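Local atomic coordinates of putative hemin storage protein (Bordetella bronchiseptica, PDB entry 6AU1), a protein that cleaves deacetylated poly-beta-1,6-N-acetylglucosamine through its glycoside hydrolase domain, the part of the longer protein present here, and can thereby disrupt bacterial biofilms. Residues Gln238-Pro243 and Ala286-Gln291; Pro254-Leu257 and Phe262-Leu265. All coordinates share one frame; numbering follows the deposited sequence.

Contact 1 of 2, residues Gln238-Pro243 and Ala286-Gln291; sequences QPVLDP and AAVARQ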
ATOM      1  N   GLN A 238      -1.995   6.201 -12.460  1.00 15.65           N
ATOM      2  CA  GLN A 238      -2.701   7.252 -13.205  1.00 15.49           C
ATOM      3  C   GLN A 238      -2.308   8.681 -12.746  1.00 20.81           C
ATOM      4  O   GLN A 238      -2.064   9.545 -13.594  1.00 19.88           O
ATOM      5  CB  GLN A 238      -4.229   7.040 -13.129  1.00 17.85           C
ATOM      6  CG  GLN A 238      -5.017   7.840 -14.143  1.00 25.22           C
ATOM      7  CD  GLN A 238      -6.510   7.500 -14.164  1.00 35.61           C
ATOM      8  OE1 GLN A 238      -6.944   6.476 -13.627  1.00 32.31           O
ATOM      9  NE2 GLN A 238      -7.300   8.367 -14.797  1.00 39.46           N
ATOM     10  N   PRO A 239      -2.216   8.935 -11.423  1.00 20.71           N
ATOM     11  CA  PRO A 239      -1.751  10.274 -11.019  1.00 19.89           C
ATOM     12  C   PRO A 239      -0.336  10.642 -11.495  1.00 20.75           C
ATOM     13  O   PRO A 239       0.004  11.821 -11.529  1.00 21.44           O
ATOM     14  CB  PRO A 239      -1.789  10.213  -9.485  1.00 22.39           C
ATOM     15  CG  PRO A 239      -2.803   9.175  -9.170  1.00 23.44           C
ATOM     16  CD  PRO A 239      -2.691   8.146 -10.262  1.00 17.19           C
ATOM     17  N   VAL A 240       0.477   9.650 -11.847  1.00 18.60           N
ATOM     18  CA  VAL A 240       1.807   9.908 -12.390  1.00 16.22           C
ATOM     19  C   VAL A 240       1.734  10.176 -13.897  1.00 18.92           C
ATOM     20  O   VAL A 240       2.296  11.153 -14.399  1.00 21.61           O
ATOM     21  CB  VAL A 240       2.742   8.724 -12.110  1.00 17.08           C
ATOM     22  CG1 VAL A 240       4.151   8.993 -12.673  1.00 20.24           C
ATOM     23  CG2 VAL A 240       2.779   8.433 -10.612  1.00 20.00           C
ATOM     24  N   LEU A 241       1.017   9.318 -14.616  1.00 19.88           N
ATOM     25  CA  LEU A 241       0.918   9.448 -16.072  1.00 21.54           C
ATOM     26  C   LEU A 241       0.051  10.636 -16.462  1.00 23.48           C
ATOM     27  O   LEU A 241       0.293  11.287 -17.478  1.00 26.56           O
ATOM     28  CB  LEU A 241       0.356   8.167 -16.689  1.00 22.23           C
ATOM     29  CG  LEU A 241       1.286   6.949 -16.587  1.00 24.68           C
ATOM     30  CD1 LEU A 241       0.558   5.667 -16.979  1.00 25.81           C
ATOM     31  CD2 LEU A 241       2.514   7.160 -17.450  1.00 26.38           C
ATOM     32  N   ASP A 242      -0.959  10.912 -15.643  1.00 23.51           N
ATOM     33  CA  ASP A 242      -1.907  11.985 -15.927  1.00 24.61           C
ATOM     34  C   ASP A 242      -2.239  12.741 -14.650  1.00 23.21           C
ATOM     35  O   ASP A 242      -3.230  12.440 -13.983  1.00 22.97           O
ATOM     36  CB  ASP A 242      -3.179  11.423 -16.557  1.00 25.29           C
ATOM     37  CG  ASP A 242      -4.170  12.506 -16.923  1.00 38.45           C
ATOM     38  OD1 ASP A 242      -3.752  13.678 -17.070  1.00 37.17           O
ATOM     39  OD2 ASP A 242      -5.366  12.182 -17.058  1.00 41.78           O
ATOM     40  N   PRO A 243      -1.406  13.729 -14.307  1.00 23.76           N
ATOM     41  CA  PRO A 243      -1.513  14.360 -12.988  1.00 25.63           C
ATOM     42  C   PRO A 243      -2.834  15.076 -12.714  1.00 25.27           C
ATOM     43  O   PRO A 243      -3.113  15.326 -11.549  1.00 24.13           O
ATOM     44  CB  PRO A 243      -0.346  15.347 -12.990  1.00 29.12           C
ATOM     45  CG  PRO A 243       0.671  14.679 -13.856  1.00 30.96           C
ATOM     46  CD  PRO A 243      -0.144  14.087 -14.978  1.00 30.11           C
ATOM     47  N   ALA A 286       9.634   7.802 -17.524  1.00 24.69           N
ATOM     48  CA  ALA A 286       9.917   9.167 -17.959  1.00 27.31           C
ATOM     49  C   ALA A 286       9.226  10.176 -17.053  1.00 27.39           C
ATOM     50  O   ALA A 286       9.799  11.214 -16.712  1.00 28.15           O
ATOM     51  CB  ALA A 286       9.485   9.372 -19.401  1.00 29.81           C
ATOM     52  N   ALA A 287       7.989   9.869 -16.669  1.00 26.70           N
ATOM     53  CA  ALA A 287       7.224  10.755 -15.796  1.00 27.83           C
ATOM     54  C   ALA A 287       7.888  10.881 -14.432  1.00 24.11           C
ATOM     55  O   ALA A 287       7.986  11.979 -13.882  1.00 25.89           O
ATOM     56  CB  ALA A 287       5.784  10.256 -15.643  1.00 23.17           C
ATOM     57  N   VAL A 288       8.332   9.751 -13.887  1.00 20.83           N
ATOM     58  CA  VAL A 288       9.009   9.745 -12.596  1.00 21.87           C
ATOM     59  C   VAL A 288      10.331  10.514 -12.684  1.00 25.38           C
ATOM     60  O   VAL A 288      10.653  11.315 -11.803  1.00 24.68           O
ATOM     61  CB  VAL A 288       9.260   8.306 -12.106  1.00 23.10           C
ATOM     62  CG1 VAL A 288      10.081   8.311 -10.830  1.00 20.65           C
ATOM     63  CG2 VAL A 288       7.926   7.610 -11.873  1.00 21.95           C
ATOM     64  N   ALA A 289      11.082  10.277 -13.753  1.00 23.64           N
ATOM     65  CA  ALA A 289      12.345  10.985 -13.974  1.00 26.42           C
ATOM     66  C   ALA A 289      12.134  12.497 -14.041  1.00 32.14           C
ATOM     67  O   ALA A 289      12.941  13.275 -13.525  1.00 30.69           O
ATOM     68  CB  ALA A 289      13.012  10.492 -15.248  1.00 31.17           C
ATOM     69  N   ARG A 290      11.038  12.901 -14.673  1.00 28.83           N
ATOM     70  CA  ARG A 290      10.709  14.311 -14.853  1.00 31.69           C
ATOM     71  C   ARG A 290      10.529  14.993 -13.496  1.00 33.49           C
ATOM     72  O   ARG A 290      10.823  16.177 -13.343  1.00 37.16           O
ATOM     73  CB  ARG A 290       9.453  14.433 -15.715  1.00 32.37           C
ATOM     74  CG  ARG A 290       9.106  15.816 -16.209  1.00 44.50           C
ATOM     75  CD  ARG A 290       8.131  15.713 -17.381  1.00 54.47           C
ATOM     76  NE  ARG A 290       8.739  15.075 -18.551  1.00 62.07           N
ATOM     77  CZ  ARG A 290       8.441  13.857 -19.003  1.00 58.05           C
ATOM     78  NH1 ARG A 290       7.522  13.110 -18.397  1.00 47.16           N
ATOM     79  NH2 ARG A 290       9.064  13.386 -20.078  1.00 58.84           N
ATOM     80  N   GLN A 291      10.068  14.227 -12.510  1.00 31.96           N
ATOM     81  CA  GLN A 291       9.920  14.711 -11.140  1.00 31.70           C
ATOM     82  C   GLN A 291      11.171  14.435 -10.301  1.00 33.66           C
ATOM     83  O   GLN A 291      11.155  14.616  -9.083  1.00 36.78           O
ATOM     84  CB  GLN A 291       8.702  14.058 -10.467  1.00 34.10           C
ATOM     85  CG  GLN A 291       7.395  14.268 -11.210  1.00 35.81           C
ATOM     86  CD  GLN A 291       7.029  15.729 -11.331  1.00 42.48           C
ATOM     87  OE1 GLN A 291       7.098  16.480 -10.358  1.00 48.86           O
ATOM     88  NE2 GLN A 291       6.643  16.147 -12.532  1.00 44.98           N
TER

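Contact 2 of 2, residues Pro254-Leu257 and Phe262-Leu265; sequences PEFL and FVAL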
ATOM      1  N   PRO A 254       4.716  14.182  -6.690  1.00 21.87           N
ATOM      2  CA  PRO A 254       5.602  15.151  -6.023  1.00 26.12           C
ATOM      3  C   PRO A 254       5.437  15.197  -4.506  1.00 23.87           C
ATOM      4  O   PRO A 254       6.435  15.278  -3.781  1.00 22.93           O
ATOM      5  CB  PRO A 254       5.179  16.494  -6.633  1.00 30.04           C
ATOM      6  CG  PRO A 254       4.565  16.153  -7.919  1.00 30.30           C
ATOM      7  CD  PRO A 254       3.922  14.823  -7.759  1.00 22.56           C
ATOM      8  N   GLU A 255       4.192  15.161  -4.040  1.00 22.84           N
ATOM      9  CA  GLU A 255       3.921  15.234  -2.611  1.00 21.78           C
ATOM     10  C   GLU A 255       4.382  13.958  -1.904  1.00 21.52           C
ATOM     11  O   GLU A 255       4.873  14.019  -0.778  1.00 21.20           O
ATOM     12  CB  GLU A 255       2.433  15.474  -2.351  1.00 23.04           C
ATOM     13  CG  GLU A 255       1.937  16.838  -2.838  1.00 28.64           C
ATOM     14  CD  GLU A 255       2.631  17.992  -2.136  1.00 43.65           C
ATOM     15  OE1 GLU A 255       2.856  17.898  -0.912  1.00 44.99           O
ATOM     16  OE2 GLU A 255       2.958  18.992  -2.809  1.00 46.07           O
ATOM     17  N   PHE A 256       4.223  12.813  -2.561  1.00 18.17           N
ATOM     18  CA  PHE A 256       4.687  11.548  -1.983  1.00 19.41           C
ATOM     19  C   PHE A 256       6.199  11.564  -1.858  1.00 21.13           C
ATOM     20  O   PHE A 256       6.757  11.131  -0.840  1.00 21.66           O
ATOM     21  CB  PHE A 256       4.265  10.338  -2.829  1.00 15.68           C
ATOM     22  CG  PHE A 256       2.878   9.806  -2.521  1.00 15.41           C
ATOM     23  CD1 PHE A 256       1.849  10.653  -2.135  1.00 16.40           C
ATOM     24  CD2 PHE A 256       2.614   8.450  -2.640  1.00 17.78           C
ATOM     25  CE1 PHE A 256       0.569  10.142  -1.863  1.00 15.88           C
ATOM     26  CE2 PHE A 256       1.340   7.937  -2.360  1.00 17.05           C
ATOM     27  CZ  PHE A 256       0.320   8.795  -1.990  1.00 17.28           C
ATOM     28  N   LEU A 257       6.869  12.062  -2.894  1.00 18.01           N
ATOM     29  CA  LEU A 257       8.330  12.072  -2.893  1.00 19.09           C
ATOM     30  C   LEU A 257       8.872  12.944  -1.770  1.00 26.46           C
ATOM     31  O   LEU A 257       9.967  12.693  -1.256  1.00 26.85           O
ATOM     32  CB  LEU A 257       8.877  12.561  -4.242  1.00 23.40           C
ATOM     33  CG  LEU A 257       8.798  11.575  -5.412  1.00 24.85           C
ATOM     34  CD1 LEU A 257       9.097  12.278  -6.737  1.00 27.22           C
ATOM     35  CD2 LEU A 257       9.742  10.389  -5.196  1.00 23.52           C
ATOM     36  N   PHE A 262      10.302   6.008   0.546  1.00 16.13           N
ATOM     37  CA  PHE A 262      10.140   5.367  -0.749  1.00 17.70           C
ATOM     38  C   PHE A 262       8.713   5.469  -1.225  1.00 18.92           C
ATOM     39  O   PHE A 262       7.770   5.416  -0.430  1.00 18.95           O
ATOM     40  CB  PHE A 262      10.554   3.896  -0.687  1.00 15.66           C
ATOM     41  CG  PHE A 262      12.007   3.706  -0.374  1.00 17.46           C
ATOM     42  CD1 PHE A 262      12.969   4.017  -1.319  1.00 22.15           C
ATOM     43  CD2 PHE A 262      12.409   3.241   0.863  1.00 21.78           C
ATOM     44  CE1 PHE A 262      14.314   3.848  -1.037  1.00 21.80           C
ATOM     45  CE2 PHE A 262      13.745   3.078   1.150  1.00 31.52           C
ATOM     46  CZ  PHE A 262      14.696   3.385   0.196  1.00 27.61           C
ATOM     47  N   VAL A 263       8.565   5.622  -2.534  1.00 17.14           N
ATOM     48  CA  VAL A 263       7.255   5.610  -3.172  1.00 14.68           C
ATOM     49  C   VAL A 263       7.092   4.268  -3.861  1.00 17.79           C
ATOM     50  O   VAL A 263       7.880   3.939  -4.756  1.00 19.91           O
ATOM     51  CB  VAL A 263       7.116   6.746  -4.197  1.00 18.02           C
ATOM     52  CG1 VAL A 263       5.783   6.635  -4.941  1.00 17.25           C
ATOM     53  CG2 VAL A 263       7.231   8.095  -3.507  1.00 19.36           C
ATOM     54  N   ALA A 264       6.115   3.479  -3.416  1.00 15.69           N
ATOM     55  CA  ALA A 264       5.874   2.157  -3.999  1.00 14.99           C
ATOM     56  C   ALA A 264       4.894   2.290  -5.156  1.00 14.78           C
ATOM     57  O   ALA A 264       3.680   2.109  -4.999  1.00 15.38           O
ATOM     58  CB  ALA A 264       5.346   1.182  -2.952  1.00 17.68           C
ATOM     59  N   LEU A 265       5.435   2.594  -6.325  1.00 15.12           N
ATOM     60  CA  LEU A 265       4.613   2.915  -7.486  1.00 15.42           C
ATOM     61  C   LEU A 265       4.116   1.639  -8.149  1.00 16.72           C
ATOM     62  O   LEU A 265       4.912   0.762  -8.484  1.00 17.80           O
ATOM     63  CB  LEU A 265       5.424   3.762  -8.470  1.00 15.04           C
ATOM     64  CG  LEU A 265       4.783   4.101  -9.809  1.00 15.58           C
ATOM     65  CD1 LEU A 265       3.489   4.871  -9.622  1.00 16.95           C
ATOM     66  CD2 LEU A 265       5.769   4.928 -10.642  1.00 19.64           C
TER

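Contact 1 of 2, residues Gln238-Pro243 and Ala286-Gln291
The outer helical layer of the (beta/alpha)8 (TIM) barrel holds this contact, in which V240 packs on A287 and V288. V240 belongs to the short helix 238-241, which follows barrel strand 230-235. A287 and V288 lie near the C-terminal end of helix 277-290, which precedes barrel strand 297-305. The contact is apolar, with no hydrogen bond between the two segments. Within 238-243, D242 N bonds to Q238 O at 2.7 Å, closing the turn that carries V240. One methyl of V240 does the touching. Its CG1 lies anti to the backbone N (chi1 -180°), and this turns it to the other helix. There V240 CG1 rests 3.6 Å from A287 CB, an alanine methyl with no further side-chain atoms. The A287 methyl also lies near the V240 backbone, with A287 CB 3.8 Å from V240 O. L253 covers V240 and V288 from helix 253-259. V288 also touches T297 and F299 of strand 297-305, so it packs on both the short helix and the barrel wall. V288 meets V240 at a slant, through one branch, with V288 CG2 4.1 Å from V240 CG1.

Contact 2 of 2, residues Pro254-Leu257 and Phe262-Leu265
The F256 ring has V263 CG1 at its edge, near the ring plane, and it meets the ring of Y260 edge-to-face. The F256 side chain also touches R233 and L235 of strand 230-235 and I210 of helix 195-223. This is helix-on-sheet packing in a beta-alpha-beta unit of the TIM barrel: helix 253-259 lies in the connection between the parallel neighbours 230-235 and 262-266. V263 is the strand residue that carries the contact. Its CA-CA distance to L257 is 6.6 Å. V263 CG1 comes within 4.3 Å of F256 CD2, while its other methyl fits between two helix side chains. That methyl, V263 CG2, lies 3.8 Å from F256 CB. It is equally close to L257 CD2, also 3.8 Å away. The methyl sits in a shallow notch between consecutive helix residues. With CG1 anti to the backbone N (chi1 175°), V263 presents both branches to the helix. V263 is held in the sheet by backbone bonds to R296 and I298, and R296 NH2 also bonds to L257 O. L257 lies across V263 at about a right angle. Its CG is anti to the carbonyl carbon, and chi2 of 168° sends CD1 anti to CA, so the other, turned-back branch, L257 CD2, meets the valine methyl.

In the fold
Both contacts are buried and apolar, with no hydrogen bond across either. They bury similar areas, 121 and 126 Å². Their places differ. Contact 2 joins a helix to a barrel strand, its centre about 11 Å from that of the chain. Contact 1 joins two helices further out, with its centre about 18 Å from that of the chain. Contact 1 uses the small A287, while contact 2 adds an aromatic edge. They share elements: helix 253-259 of contact 2 touches V240 and V288 through L253, and strand 297-305 touches both V288 and L257. L265 connects them: its CD1 lies 3.8 Å from V240 CG2 and its CD2 3.7 Å from V288 CG2.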